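Long-range contacts in cellobiose 2-epimerase (Ruminococcus albus, PDB 3VW5), which catalyses the reversible epimerization of cellobiose to 4-O-beta-D-glucopyranosyl-D-mannose within an (alpha/alpha)6 barrel: residues 27-32 and 74-79; 50-55 and 372-377; 115-120 and 189-194; 182-187 and 244-249. The protein carries 2 engineered substitutions. All coordinates share one frame; numbering follows the deposited sequence.

Contact 1: 27-32 and 74-79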
# COMPACT_ATOMS: atom_id res chain seq x y z
N GLY A 27 8.49 -1.76 -22.58
CA GLY A 27 8.80 -2.37 -21.30
C GLY A 27 7.89 -1.92 -20.18
O GLY A 27 7.32 -0.84 -20.22
N GLY A 28 7.73 -2.76 -19.17
CA GLY A 28 6.86 -2.41 -18.06
C GLY A 28 5.40 -2.33 -18.45
O GLY A 28 4.96 -3.03 -19.36
N PHE A 29 4.64 -1.49 -17.75
CA PHE A 29 3.22 -1.30 -18.04
C PHE A 29 2.89 0.17 -18.37
O PHE A 29 3.59 1.07 -17.92
CB PHE A 29 2.39 -1.75 -16.84
CG PHE A 29 2.43 -3.21 -16.61
CD1 PHE A 29 1.30 -3.99 -16.78
CD2 PHE A 29 3.62 -3.83 -16.24
CE1 PHE A 29 1.33 -5.34 -16.58
CE2 PHE A 29 3.67 -5.19 -16.04
CZ PHE A 29 2.52 -5.96 -16.21
N TYR A 30 1.82 0.39 -19.13
CA TYR A 30 1.40 1.75 -19.47
C TYR A 30 1.10 2.57 -18.19
O TYR A 30 0.60 2.04 -17.19
CB TYR A 30 0.20 1.75 -20.43
CG TYR A 30 0.37 0.88 -21.67
CD1 TYR A 30 1.41 1.10 -22.57
CD2 TYR A 30 -0.52 -0.16 -21.95
CE1 TYR A 30 1.56 0.32 -23.70
CE2 TYR A 30 -0.37 -0.95 -23.07
CZ TYR A 30 0.67 -0.70 -23.95
OH TYR A 30 0.82 -1.49 -25.07
N GLY A 31 1.41 3.86 -18.24
CA GLY A 31 1.39 4.69 -17.05
C GLY A 31 0.08 5.40 -16.76
O GLY A 31 -0.11 5.89 -15.64
N TYR A 32 -0.84 5.47 -17.73
CA TYR A 32 -2.04 6.27 -17.53
C TYR A 32 -3.27 5.76 -18.28
O TYR A 32 -3.26 5.61 -19.51
CB TYR A 32 -1.76 7.75 -17.86
CG TYR A 32 -2.91 8.68 -17.59
CD1 TYR A 32 -3.05 9.32 -16.35
CD2 TYR A 32 -3.87 8.94 -18.57
CE1 TYR A 32 -4.12 10.18 -16.10
CE2 TYR A 32 -4.93 9.79 -18.33
CZ TYR A 32 -5.06 10.41 -17.09
OH TYR A 32 -6.13 11.26 -16.87
N LYS A 74 7.50 -11.04 -13.78
CA LYS A 74 8.85 -10.92 -14.31
C LYS A 74 9.02 -9.74 -15.26
O LYS A 74 10.06 -9.11 -15.28
CB LYS A 74 9.33 -12.22 -14.96
CG LYS A 74 10.71 -12.11 -15.60
CD LYS A 74 11.17 -13.42 -16.20
CE LYS A 74 12.19 -13.18 -17.32
NZ LYS A 74 11.98 -14.12 -18.47
N HIS A 75 7.98 -9.43 -16.03
CA HIS A 75 8.03 -8.31 -16.98
C HIS A 75 8.22 -6.99 -16.25
O HIS A 75 9.02 -6.16 -16.67
CB HIS A 75 6.75 -8.24 -17.83
CG HIS A 75 6.78 -7.17 -18.88
ND1 HIS A 75 7.58 -7.23 -20.00
CD2 HIS A 75 6.10 -5.99 -18.96
CE1 HIS A 75 7.40 -6.14 -20.73
NE2 HIS A 75 6.50 -5.38 -20.13
N ALA A 76 7.46 -6.81 -15.17
CA ALA A 76 7.57 -5.63 -14.33
C ALA A 76 8.91 -5.57 -13.58
O ALA A 76 9.58 -4.53 -13.55
CB ALA A 76 6.39 -5.57 -13.35
N TYR A 77 9.28 -6.69 -12.98
CA TYR A 77 10.60 -6.81 -12.36
C TYR A 77 11.73 -6.31 -13.26
O TYR A 77 12.58 -5.52 -12.84
CB TYR A 77 10.86 -8.25 -11.94
CG TYR A 77 12.29 -8.55 -11.58
CD1 TYR A 77 12.82 -8.14 -10.37
CD2 TYR A 77 13.12 -9.29 -12.44
CE1 TYR A 77 14.14 -8.43 -10.01
CE2 TYR A 77 14.43 -9.58 -12.10
CZ TYR A 77 14.93 -9.14 -10.88
OH TYR A 77 16.23 -9.43 -10.53
N GLU A 78 11.74 -6.77 -14.51
CA GLU A 78 12.82 -6.37 -15.41
C GLU A 78 12.83 -4.86 -15.57
O GLU A 78 13.89 -4.23 -15.57
CB GLU A 78 12.70 -7.07 -16.76
CG GLU A 78 13.17 -8.53 -16.74
CD GLU A 78 14.69 -8.67 -16.81
OE1 GLU A 78 15.25 -9.36 -15.93
OE2 GLU A 78 15.32 -8.10 -17.75
N PHE A 79 11.65 -4.28 -15.69
CA PHE A 79 11.55 -2.85 -15.87
C PHE A 79 12.19 -2.12 -14.67
O PHE A 79 12.93 -1.15 -14.86
CB PHE A 79 10.10 -2.42 -16.07
CG PHE A 79 9.95 -0.98 -16.42
CD1 PHE A 79 10.24 -0.53 -17.70
CD2 PHE A 79 9.52 -0.06 -15.46
CE1 PHE A 79 10.11 0.82 -18.03
CE2 PHE A 79 9.39 1.28 -15.77
CZ PHE A 79 9.68 1.72 -17.07
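H75 and F79 both have CG anti to the backbone N (chi1 -177° and -173°), and as they lie one turn apart on the helix both rings reach the backbone of G27 and G28. The setting is the outer layer of the (alpha/alpha)6 barrel: 74-79 belongs to an outer helix, 67-84, and 27-32 to the long loop after helix 2-19. H75 NE2 gives a weak, bent hydrogen bond to G28 O at 2.9 Å; its stronger polar partner is D23 O, in the same loop. F79 lies against the glycine backbone, its CD1 3.7 Å from G28 N. A beta carbon on G28 would run into F79 CG, and the positive phi of this residue suits glycine as well. On the inner side F79 stacks on H50 of helix 47-64, and H50 also bonds the backbone N of F29. The F29 ring comes up to H75 and A76, and the edge of H75 points at its face in an offset edge-to-face pair, with centroids 5.8 Å apart and planes at 68°. At the corner of that ring, F29 CE2 meets the methyl carbon A76 CB at 3.8 Å.

Contact 2: 50-55 and 372-377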
# COMPACT_ATOMS: atom_id res chain seq x y z
N HIS A 50 4.94 0.61 -10.73
CA HIS A 50 5.56 -0.63 -11.16
C HIS A 50 5.90 -1.56 -10.00
O HIS A 50 5.76 -2.78 -10.12
CB HIS A 50 6.77 -0.37 -12.04
CG HIS A 50 6.40 -0.01 -13.44
ND1 HIS A 50 5.86 1.21 -13.78
CD2 HIS A 50 6.42 -0.75 -14.58
CE1 HIS A 50 5.60 1.23 -15.07
NE2 HIS A 50 5.93 0.05 -15.58
N SER A 51 6.31 -1.01 -8.88
CA SER A 51 6.56 -1.87 -7.75
C SER A 51 5.27 -2.53 -7.29
O SER A 51 5.26 -3.69 -6.92
CB SER A 51 7.24 -1.11 -6.62
OG SER A 51 8.50 -0.65 -7.06
N ARG A 52 4.18 -1.77 -7.32
CA ARG A 52 2.89 -2.30 -6.89
C ARG A 52 2.35 -3.38 -7.83
O ARG A 52 1.77 -4.39 -7.40
CB ARG A 52 1.89 -1.18 -6.67
CG ARG A 52 2.23 -0.35 -5.46
CD ARG A 52 1.49 0.97 -5.41
NE ARG A 52 1.50 1.54 -4.07
CZ ARG A 52 0.76 2.58 -3.69
NH1 ARG A 52 -0.07 3.18 -4.54
NH2 ARG A 52 0.84 3.01 -2.44
N ILE A 53 2.56 -3.17 -9.13
CA ILE A 53 2.24 -4.19 -10.10
C ILE A 53 3.10 -5.44 -9.84
O ILE A 53 2.57 -6.55 -9.73
CB ILE A 53 2.39 -3.67 -11.53
CG1 ILE A 53 1.35 -2.58 -11.76
CG2 ILE A 53 2.21 -4.79 -12.56
CD1 ILE A 53 1.59 -1.73 -13.01
N LEU A 54 4.42 -5.24 -9.70
CA LEU A 54 5.34 -6.34 -9.36
C LEU A 54 4.87 -7.07 -8.12
O LEU A 54 4.75 -8.30 -8.11
CB LEU A 54 6.78 -5.85 -9.19
CG LEU A 54 7.82 -6.91 -8.79
CD1 LEU A 54 7.70 -8.18 -9.63
CD2 LEU A 54 9.25 -6.39 -8.81
N TRP A 55 4.56 -6.33 -7.06
CA TRP A 55 4.05 -6.98 -5.87
C TRP A 55 2.79 -7.78 -6.18
O TRP A 55 2.60 -8.90 -5.69
CB TRP A 55 3.76 -5.98 -4.73
CG TRP A 55 3.21 -6.72 -3.54
CD1 TRP A 55 3.92 -7.28 -2.51
CD2 TRP A 55 1.83 -7.06 -3.29
NE1 TRP A 55 3.07 -7.91 -1.63
CE2 TRP A 55 1.79 -7.80 -2.09
CE3 TRP A 55 0.63 -6.80 -3.97
CZ2 TRP A 55 0.59 -8.29 -1.56
CZ3 TRP A 55 -0.56 -7.29 -3.43
CH2 TRP A 55 -0.56 -8.02 -2.25
N PRO A 372 -2.95 -2.02 -9.06
CA PRO A 372 -3.71 -3.20 -8.62
C PRO A 372 -3.40 -3.66 -7.20
O PRO A 372 -3.91 -4.69 -6.78
CB PRO A 372 -3.29 -4.28 -9.62
CG PRO A 372 -1.95 -3.90 -10.04
CD PRO A 372 -1.84 -2.39 -9.96
N TYR A 373 -2.60 -2.90 -6.48
CA TYR A 373 -2.05 -3.36 -5.21
C TYR A 373 -3.08 -3.39 -4.07
O TYR A 373 -3.33 -4.46 -3.49
CB TYR A 373 -0.79 -2.55 -4.88
CG TYR A 373 -0.56 -2.18 -3.43
CD1 TYR A 373 -0.15 -3.13 -2.50
CD2 TYR A 373 -0.67 -0.85 -3.00
CE1 TYR A 373 0.09 -2.77 -1.18
CE2 TYR A 373 -0.42 -0.49 -1.69
CZ TYR A 373 -0.05 -1.44 -0.78
OH TYR A 373 0.20 -1.08 0.53
N HIS A 374 -3.70 -2.26 -3.76
CA HIS A 374 -4.71 -2.23 -2.70
C HIS A 374 -5.88 -3.20 -2.93
O HIS A 374 -6.25 -3.96 -2.02
CB HIS A 374 -5.22 -0.81 -2.44
CG HIS A 374 -4.27 0.06 -1.68
ND1 HIS A 374 -3.98 -0.14 -0.35
CD2 HIS A 374 -3.54 1.14 -2.06
CE1 HIS A 374 -3.12 0.78 0.06
NE2 HIS A 374 -2.84 1.57 -0.96
N ASN A 375 -6.47 -3.15 -4.12
CA ASN A 375 -7.66 -3.98 -4.35
C ASN A 375 -7.30 -5.44 -4.63
O ASN A 375 -8.01 -6.37 -4.19
CB ASN A 375 -8.58 -3.38 -5.43
CG ASN A 375 -7.86 -3.11 -6.72
OD1 ASN A 375 -6.67 -3.38 -6.84
ND2 ASN A 375 -8.58 -2.59 -7.70
N GLY A 376 -6.18 -5.63 -5.33
CA GLY A 376 -5.53 -6.94 -5.44
C GLY A 376 -5.24 -7.57 -4.09
O GLY A 376 -5.61 -8.72 -3.83
N ARG A 377 -4.59 -6.82 -3.20
CA ARG A 377 -4.25 -7.38 -1.90
C ARG A 377 -5.48 -7.83 -1.11
O ARG A 377 -5.47 -8.88 -0.49
CB ARG A 377 -3.39 -6.43 -1.07
CG ARG A 377 -2.71 -7.14 0.09
CD ARG A 377 -1.62 -6.28 0.72
NE ARG A 377 -2.16 -5.02 1.21
CZ ARG A 377 -1.43 -4.06 1.76
NH1 ARG A 377 -0.12 -4.21 1.92
NH2 ARG A 377 -2.02 -2.94 2.17
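R52, W55 and Y373 form the dense part of this contact between helices 47-64 and 373-385, the first and last inner helices of the barrel. R52 runs extended from CG to NE beside Y373, so that the ring's CD2 lies over one face of the guanidinium, near its rim, and 3.4 Å from R52 NE. The two planes are 30° apart. The opposite edge of the same ring, at CD1, points into the face of W55 in a T-shaped pair with planes at 85° and centroids 5.8 Å apart. Further along, R377 lays its aliphatic chain against the far end of the indole, CG meeting W55 CH2 at 3.3 Å, then bends at chi3 and carries its guanidinium on to E187, E246 and E308. An alanine in place of R52 would probably open a gap beside the ring and leave that side of Y373 without its flat neighbour.

The remainder is slighter, though all the touching residues are buried and there is no clear solvent side. I53 CG1 meets P372 CD at 3.7 Å, a single touch on the proline ring, and R52 NH2 stands 4.2 Å from H374 NE2 without a bond. No hydrogen bond links the two segments. Their axes run nearly parallel, at 15° and 9.7 Å apart. Helix 109-126 flanks helix 47-64, with Y110 beside R52 and S121 beside W55, while E246 and W249 of helix 241-258 meet Y373 and R377.

Contact 3: 115-120 and 189-194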
# COMPACT_ATOMS: atom_id res chain seq x y z
N ALA A 115 9.57 -0.67 -3.44
CA ALA A 115 10.50 -1.48 -4.22
C ALA A 115 10.96 -2.71 -3.42
O ALA A 115 10.90 -3.84 -3.91
CB ALA A 115 11.69 -0.64 -4.67
N ILE A 116 11.39 -2.50 -2.17
CA ILE A 116 11.76 -3.62 -1.31
C ILE A 116 10.63 -4.63 -1.12
O ILE A 116 10.85 -5.83 -1.19
CB ILE A 116 12.24 -3.11 0.06
CG1 ILE A 116 13.56 -2.37 -0.09
CG2 ILE A 116 12.37 -4.26 1.06
CD1 ILE A 116 13.81 -1.42 1.05
N TYR A 117 9.42 -4.13 -0.86
CA TYR A 117 8.24 -4.95 -0.65
C TYR A 117 7.97 -5.86 -1.86
O TYR A 117 7.76 -7.07 -1.71
CB TYR A 117 7.06 -4.03 -0.38
CG TYR A 117 5.77 -4.70 0.02
CD1 TYR A 117 5.76 -5.77 0.89
CD2 TYR A 117 4.55 -4.23 -0.46
CE1 TYR A 117 4.56 -6.37 1.28
CE2 TYR A 117 3.36 -4.82 -0.08
CZ TYR A 117 3.36 -5.88 0.79
OH TYR A 117 2.17 -6.46 1.15
N ALA A 118 7.99 -5.26 -3.05
CA ALA A 118 7.78 -5.95 -4.32
C ALA A 118 8.91 -6.95 -4.62
O ALA A 118 8.64 -8.09 -4.96
CB ALA A 118 7.66 -4.95 -5.45
N LEU A 119 10.17 -6.51 -4.54
CA LEU A 119 11.30 -7.38 -4.83
C LEU A 119 11.29 -8.60 -3.91
O LEU A 119 11.52 -9.73 -4.35
CB LEU A 119 12.63 -6.62 -4.74
CG LEU A 119 12.89 -5.61 -5.87
CD1 LEU A 119 14.02 -4.62 -5.53
CD2 LEU A 119 13.14 -6.27 -7.23
N SER A 120 11.02 -8.37 -2.62
CA SER A 120 10.99 -9.46 -1.66
C SER A 120 9.97 -10.47 -2.10
O SER A 120 10.21 -11.67 -2.10
CB SER A 120 10.66 -8.97 -0.26
OG SER A 120 11.68 -8.14 0.25
N TYR A 189 9.68 -4.27 5.25
CA TYR A 189 10.62 -5.03 6.09
C TYR A 189 10.01 -6.32 6.58
O TYR A 189 10.69 -7.34 6.69
CB TYR A 189 11.13 -4.19 7.27
CG TYR A 189 12.10 -3.12 6.87
CD1 TYR A 189 12.90 -2.49 7.82
CD2 TYR A 189 12.23 -2.73 5.54
CE1 TYR A 189 13.80 -1.50 7.47
CE2 TYR A 189 13.13 -1.74 5.17
CZ TYR A 189 13.91 -1.12 6.14
OH TYR A 189 14.81 -0.13 5.77
N THR A 190 8.71 -6.28 6.88
CA THR A 190 7.98 -7.50 7.18
C THR A 190 8.19 -8.52 6.07
O THR A 190 8.43 -9.69 6.35
CB THR A 190 6.47 -7.25 7.35
OG1 THR A 190 6.26 -6.34 8.43
CG2 THR A 190 5.74 -8.55 7.65
N GLU A 191 8.12 -8.08 4.82
CA GLU A 191 8.18 -9.00 3.69
C GLU A 191 9.61 -9.50 3.46
O GLU A 191 9.81 -10.64 3.10
CB GLU A 191 7.60 -8.35 2.41
CG GLU A 191 7.41 -9.28 1.21
CD GLU A 191 6.28 -10.30 1.41
OE1 GLU A 191 6.01 -11.10 0.47
OE2 GLU A 191 5.66 -10.31 2.50
N LEU A 192 10.59 -8.62 3.67
CA LEU A 192 12.00 -8.98 3.54
C LEU A 192 12.36 -10.00 4.61
O LEU A 192 13.18 -10.87 4.38
CB LEU A 192 12.90 -7.76 3.73
CG LEU A 192 14.08 -7.60 2.77
CD1 LEU A 192 15.19 -6.77 3.42
CD2 LEU A 192 14.60 -8.94 2.28
N TYR A 193 11.75 -9.89 5.78
CA TYR A 193 12.07 -10.81 6.86
C TYR A 193 11.39 -12.15 6.60
O TYR A 193 11.98 -13.21 6.78
CB TYR A 193 11.66 -10.24 8.22
CG TYR A 193 12.01 -11.12 9.38
CD1 TYR A 193 13.28 -11.07 9.97
CD2 TYR A 193 11.09 -12.02 9.88
CE1 TYR A 193 13.61 -11.88 11.02
CE2 TYR A 193 11.41 -12.85 10.94
CZ TYR A 193 12.68 -12.77 11.51
OH TYR A 193 12.99 -13.60 12.58
N LYS A 194 10.14 -12.10 6.15
CA LYS A 194 9.42 -13.29 5.73
C LYS A 194 10.24 -14.05 4.70
O LYS A 194 10.34 -15.27 4.75
CB LYS A 194 8.06 -12.89 5.14
CG LYS A 194 7.26 -14.02 4.51
CD LYS A 194 5.81 -13.96 4.96
CE LYS A 194 5.35 -15.30 5.56
NZ LYS A 194 4.00 -15.19 6.20
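Two successive inner helices of the (alpha/alpha)6 barrel, 109-126 and 179-196, meet here through I116, Y117 and S120 on one and Y189, E191 and L192 on the other. The two short segments run the same way, at 27° to each other, and their axes approach to 8.2 Å. The small S120 sits where the backbones come close. Its OG, turned beside its own backbone N, bonds I116 O at 2.8 Å and lies against L192, 3.4 Å from L192 CA. I116 O thus holds two donors, S120 OG and S120 N, which reach it from opposite faces of the carbonyl plane. With the hydroxyl tied back to its own helix, its approach to L192 is simple packing.

E191 lies beside S120 and Y117. Its CB meets the edge of the Y117 ring at CD1, 3.5 Å away and in the ring plane, and its CG lies 3.6 Å from S120 CB. A bend at chi2 (70°) then carries the carboxylate along helix 109-126, where OE1 bonds S121 OG and pairs with R124. On the other flank I116 makes the apolar contact: CG2 packs on L192 CG at 4.1 Å, and CD1 touches the edge of Y189 at CE2.

That flank faces the outer layer, where L138 and I142 of helix 129-145 back I116. Toward the barrel interior, Y117 stacks on W55 of helix 47-64 and bonds R377 of helix 373-385 through its hydroxyl.

Contact 4: 182-187 and 244-249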
# COMPACT_ATOMS: atom_id res chain seq x y z
N ILE A 182 6.48 5.41 7.72
CA ILE A 182 6.83 4.41 8.73
C ILE A 182 6.08 3.12 8.43
O ILE A 182 6.66 2.03 8.36
CB ILE A 182 6.58 4.93 10.17
CG1 ILE A 182 7.45 6.16 10.47
CG2 ILE A 182 6.87 3.86 11.21
CD1 ILE A 182 7.17 6.78 11.82
N LEU A 183 4.78 3.26 8.22
CA LEU A 183 3.89 2.16 7.91
C LEU A 183 4.36 1.33 6.70
O LEU A 183 4.33 0.09 6.72
CB LEU A 183 2.48 2.71 7.66
CG LEU A 183 1.29 1.75 7.72
CD1 LEU A 183 1.00 1.14 6.37
CD2 LEU A 183 1.53 0.67 8.76
N HIS A 184 4.79 2.01 5.65
CA HIS A 184 5.26 1.29 4.48
C HIS A 184 6.68 0.72 4.60
O HIS A 184 7.03 -0.24 3.90
CB HIS A 184 4.99 2.07 3.19
CG HIS A 184 3.53 2.13 2.86
ND1 HIS A 184 2.82 1.03 2.41
CD2 HIS A 184 2.62 3.13 2.97
CE1 HIS A 184 1.56 1.36 2.25
NE2 HIS A 184 1.41 2.63 2.57
N LEU A 185 7.48 1.27 5.50
CA LEU A 185 8.70 0.57 5.93
C LEU A 185 8.34 -0.71 6.70
O LEU A 185 8.88 -1.78 6.43
CB LEU A 185 9.63 1.47 6.75
CG LEU A 185 10.35 2.58 5.98
CD1 LEU A 185 11.04 3.53 6.95
CD2 LEU A 185 11.36 2.04 4.96
N ILE A 186 7.41 -0.61 7.64
CA ILE A 186 6.95 -1.82 8.32
C ILE A 186 6.54 -2.87 7.29
O ILE A 186 6.99 -4.01 7.33
CB ILE A 186 5.81 -1.51 9.31
CG1 ILE A 186 6.36 -0.80 10.56
CG2 ILE A 186 5.06 -2.76 9.68
CD1 ILE A 186 5.34 0.03 11.30
N GLU A 187 5.71 -2.47 6.34
CA GLU A 187 5.15 -3.37 5.34
C GLU A 187 6.25 -4.08 4.54
O GLU A 187 6.21 -5.30 4.38
CB GLU A 187 4.26 -2.55 4.42
CG GLU A 187 3.48 -3.31 3.38
CD GLU A 187 2.81 -2.34 2.42
OE1 GLU A 187 1.56 -2.39 2.25
OE2 GLU A 187 3.54 -1.51 1.83
N ASP A 244 -5.53 4.17 9.13
CA ASP A 244 -5.73 3.59 10.45
C ASP A 244 -6.08 2.12 10.34
O ASP A 244 -5.40 1.27 10.92
CB ASP A 244 -6.83 4.33 11.20
CG ASP A 244 -6.29 5.48 12.02
OD1 ASP A 244 -6.81 5.71 13.13
OD2 ASP A 244 -5.33 6.15 11.57
N ILE A 245 -7.13 1.82 9.60
CA ILE A 245 -7.60 0.44 9.45
C ILE A 245 -6.56 -0.43 8.72
O ILE A 245 -6.44 -1.62 9.01
CB ILE A 245 -9.00 0.38 8.77
CG1 ILE A 245 -9.66 -0.98 9.01
CG2 ILE A 245 -8.91 0.70 7.28
CD1 ILE A 245 -9.60 -1.45 10.46
N GLU A 246 -5.81 0.15 7.79
CA GLU A 246 -4.73 -0.56 7.12
C GLU A 246 -3.59 -0.91 8.08
O GLU A 246 -3.08 -2.04 8.11
CB GLU A 246 -4.19 0.27 5.97
CG GLU A 246 -3.17 -0.44 5.11
CD GLU A 246 -2.52 0.48 4.11
OE1 GLU A 246 -2.73 1.71 4.21
OE2 GLU A 246 -1.81 -0.02 3.21
N ALA A 247 -3.17 0.08 8.87
CA ALA A 247 -2.10 -0.12 9.82
C ALA A 247 -2.41 -1.26 10.80
O ALA A 247 -1.51 -2.01 11.17
CB ALA A 247 -1.79 1.16 10.57
N THR A 248 -3.67 -1.40 11.19
CA THR A 248 -4.03 -2.44 12.17
C THR A 248 -3.64 -3.83 11.72
O THR A 248 -2.98 -4.56 12.47
CB THR A 248 -5.51 -2.44 12.55
OG1 THR A 248 -6.32 -2.75 11.40
CG2 THR A 248 -5.90 -1.08 13.15
N TRP A 249 -4.04 -4.23 10.52
CA TRP A 249 -3.70 -5.58 10.06
C TRP A 249 -2.24 -5.72 9.62
O TRP A 249 -1.64 -6.77 9.77
CB TRP A 249 -4.67 -6.10 9.00
CG TRP A 249 -4.51 -5.56 7.60
CD1 TRP A 249 -5.17 -4.51 7.05
CD2 TRP A 249 -3.67 -6.09 6.56
NE1 TRP A 249 -4.79 -4.33 5.75
CE2 TRP A 249 -3.87 -5.28 5.42
CE3 TRP A 249 -2.77 -7.15 6.48
CZ2 TRP A 249 -3.20 -5.51 4.21
CZ3 TRP A 249 -2.10 -7.37 5.28
CH2 TRP A 249 -2.32 -6.55 4.16
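E187 OE1, which lies 4.2 Å from E246 OE2 across this contact, is gripped by two groups of helix 373-385: R377 NH1 in a salt bridge and Y373 OH in a hydrogen bond. The other oxygen of that carboxylate has its own donor one turn back. H184 ND1 bonds E187 OE2 at 2.7 Å, nearly straight at 167°, with the oxygen in the imidazole plane while the ring meets the carboxylate from well above its plane. The two glutamates are thus near neighbours without a bond between them, and R377 bridges them by giving NH2 to E246 OE2.

E246, extended beyond CG, reaches toward H184 from the neighbouring helix, its OE2 3.8 Å from H184 CE1. L183 lies with CD1 over the centre of the H184 ring, 4.1 Å above it, and turns its other methyl, CD2, to A247 CB at 3.8 Å. That last pair is the apolar link between 179-196 and 241-258, inner helices of the (alpha/alpha)6 barrel; the axes of segments 182-187 and 244-249 approach to 10.8 Å and are inclined by 30°. An alanine in place of H184 would leave E187 OE2 without this donor, and the carboxylate would probably be freer to turn.

The two segments exchange no hydrogen bond; R377 and Y373 of helix 373-385 join their polar side chains instead. R377, bonded to both glutamates, would be expected to ease any repulsion between the two carboxylates.

Contacts 2, 3 and 4 pair inner helices of the barrel, whereas contact 1 fastens a loop to an outer helix about 18 Å from the chain centre. All are largely buried, but contacts 2 and 4 lie deepest, each about 8 Å from that centre. Contacts 3 and 4 share helix 179-196. Chemistry shifts with place: glycine backbone and rings at the periphery, mainly aliphatic and methylene packing in contact 3, aromatic and arginine stacking in contact 2, carboxylates in contact 4. Contact 2 binds the others together, since its R377 reaches E187 of contact 4 and Y117 of contact 3, while H50 touches the loop of contact 1. Contacts 1 and 4 stay about 16 Å apart at their nearest atoms.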